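Local coordinates for protein alginate lyase (Bacteroides ovatus, PDB 3NNB) that probably cleaves alginate by beta-elimination, as alginate lyases do, at residues Thr44-Val48 and Asn132-Leu136. Residues are numbered along the deposited sequence; the frame is centred on the assembly and turned at random.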
loop_
_atom_site.group_PDB
_atom_site.type_symbol
_atom_site.label_atom_id
_atom_site.label_comp_id
_atom_site.label_asym_id
_atom_site.label_seq_id
_atom_site.Cartn_x
_atom_site.Cartn_y
_atom_site.Cartn_z
ATOM N N THR A 44 -12.053 18.993 -2.050
ATOM C CA THR A 44 -12.437 18.967 -3.461
ATOM C C THR A 44 -11.711 17.772 -4.103
ATOM O O THR A 44 -10.476 17.678 -3.993
ATOM C CB THR A 44 -12.008 20.255 -4.195
ATOM O OG1 THR A 44 -12.655 21.370 -3.573
ATOM C CG2 THR A 44 -12.374 20.192 -5.676
ATOM N N PRO A 45 -12.455 16.856 -4.752
ATOM C CA PRO A 45 -11.765 15.708 -5.372
ATOM C C PRO A 45 -10.735 16.176 -6.406
ATOM O O PRO A 45 -11.083 16.971 -7.299
ATOM C CB PRO A 45 -12.881 14.919 -6.022
ATOM C CG PRO A 45 -14.094 15.196 -5.143
ATOM C CD PRO A 45 -13.927 16.669 -4.771
ATOM N N PRO A 46 -9.477 15.749 -6.250
ATOM C CA PRO A 46 -8.459 16.089 -7.245
ATOM C C PRO A 46 -8.509 15.161 -8.468
ATOM O O PRO A 46 -9.267 14.199 -8.510
ATOM C CB PRO A 46 -7.159 15.869 -6.477
ATOM C CG PRO A 46 -7.467 14.658 -5.640
ATOM C CD PRO A 46 -8.925 14.839 -5.219
ATOM N N SER A 47 -7.641 15.424 -9.433
ATOM C CA SER A 47 -7.499 14.579 -10.613
ATOM C C SER A 47 -6.136 14.769 -11.224
ATOM O O SER A 47 -5.411 15.715 -10.890
ATOM C CB SER A 47 -8.566 14.861 -11.669
ATOM O OG SER A 47 -8.259 16.025 -12.455
ATOM N N VAL A 48 -5.804 13.872 -12.165
ATOM C CA VAL A 48 -4.582 14.009 -12.934
ATOM C C VAL A 48 -4.576 15.275 -13.840
ATOM O O VAL A 48 -3.545 15.616 -14.400
ATOM C CB VAL A 48 -4.289 12.771 -13.805
ATOM C CG1 VAL A 48 -4.080 11.520 -12.893
ATOM C CG2 VAL A 48 -5.379 12.555 -14.925
ATOM N N ASN A 132 -15.503 8.915 -9.177
ATOM C CA ASN A 132 -15.955 9.443 -10.482
ATOM C C ASN A 132 -14.921 10.393 -11.063
ATOM O O ASN A 132 -14.492 10.255 -12.225
ATOM C CB ASN A 132 -17.300 10.211 -10.366
ATOM C CG ASN A 132 -18.491 9.295 -10.235
ATOM O OD1 ASN A 132 -18.474 8.184 -10.729
ATOM N ND2 ASN A 132 -19.563 9.793 -9.634
ATOM N N VAL A 133 -14.502 11.341 -10.243
ATOM C CA VAL A 133 -13.575 12.373 -10.707
ATOM C C VAL A 133 -12.236 11.737 -11.095
ATOM O O VAL A 133 -11.662 12.047 -12.138
ATOM C CB VAL A 133 -13.399 13.482 -9.683
ATOM C CG1 VAL A 133 -12.270 14.434 -10.119
ATOM C CG2 VAL A 133 -14.748 14.240 -9.508
ATOM N N TRP A 134 -11.749 10.827 -10.274
ATOM C CA TRP A 134 -10.419 10.253 -10.519
ATOM C C TRP A 134 -10.354 9.229 -11.645
ATOM O O TRP A 134 -9.383 9.212 -12.410
ATOM C CB TRP A 134 -9.823 9.633 -9.236
ATOM C CG TRP A 134 -8.381 9.279 -9.414
ATOM C CD1 TRP A 134 -7.865 8.123 -9.902
ATOM C CD2 TRP A 134 -7.273 10.170 -9.234
ATOM N NE1 TRP A 134 -6.485 8.216 -9.994
ATOM C CE2 TRP A 134 -6.109 9.474 -9.624
ATOM C CE3 TRP A 134 -7.155 11.490 -8.770
ATOM C CZ2 TRP A 134 -4.833 10.043 -9.551
ATOM C CZ3 TRP A 134 -5.894 12.050 -8.677
ATOM C CH2 TRP A 134 -4.750 11.343 -9.102
ATOM N N PHE A 135 -11.349 8.351 -11.710
ATOM C CA PHE A 135 -11.361 7.184 -12.566
ATOM C C PHE A 135 -12.332 7.149 -13.754
ATOM O O PHE A 135 -12.046 6.442 -14.729
ATOM C CB PHE A 135 -11.666 5.928 -11.751
ATOM C CG PHE A 135 -10.606 5.554 -10.752
ATOM C CD1 PHE A 135 -9.448 4.864 -11.142
ATOM C CD2 PHE A 135 -10.759 5.878 -9.399
ATOM C CE1 PHE A 135 -8.480 4.522 -10.231
ATOM C CE2 PHE A 135 -9.753 5.561 -8.485
ATOM C CZ PHE A 135 -8.630 4.847 -8.904
ATOM N N LEU A 136 -13.518 7.755 -13.628
ATOM C CA LEU A 136 -14.646 7.466 -14.540
ATOM C C LEU A 136 -15.074 8.627 -15.414
ATOM O O LEU A 136 -15.523 8.386 -16.549
ATOM C CB LEU A 136 -15.863 6.928 -13.778
ATOM C CG LEU A 136 -15.554 5.750 -12.831
ATOM C CD1 LEU A 136 -16.839 5.343 -12.049
ATOM C CD2 LEU A 136 -14.975 4.568 -13.612
HETATM O O HOH W 1 -7.746 11.670 -12.421
#
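A chi1 of -169° swings the indole of W134 away from its backbone N and alongside segment 44-48, which is extended through P45-S47, while in V133 a chi1 of 172° puts CG1 toward the P46 carbonyl and CG2 against the P45 ring. The contact thus packs the loop after helix 27-41 onto helix 121-136 in the largely helical fold of this alginate lyase. Helix 121-136 has a wider pi-type turn here, at 132-136.

V133 CB lies 4.0 Å from P45 CB. On the other branch, V133 CG1 comes to 3.4 Å from P46 O. The same carbonyl oxygen lies at the indole edge, near the ring plane, with P46 O 3.4 Å from W134 CE3. Further along the rim the approach turns oblique, with S47 CA 3.6 Å from W134 CZ3. V48 then crosses the indole at about a right angle, V48 CG1 being 3.7 Å from W134 CZ2, and V48 N sits over one ring face. L101 and M104 of helix 98-118 also touch the indole. A leucine in place of W134 lacks the six-membered ring that V48 CG1 and S47 CA pack on, and would probably open a gap between loop and helix.

No direct hydrogen bond joins the segments; S47 OG instead bonds to M49 N within its own loop. The polar link is one water, which stands 3.5 Å above the indole plane, offset toward the rim. It accepts from V48 N at 2.9 Å. In turn the water donates to W134 O at 3.0 Å.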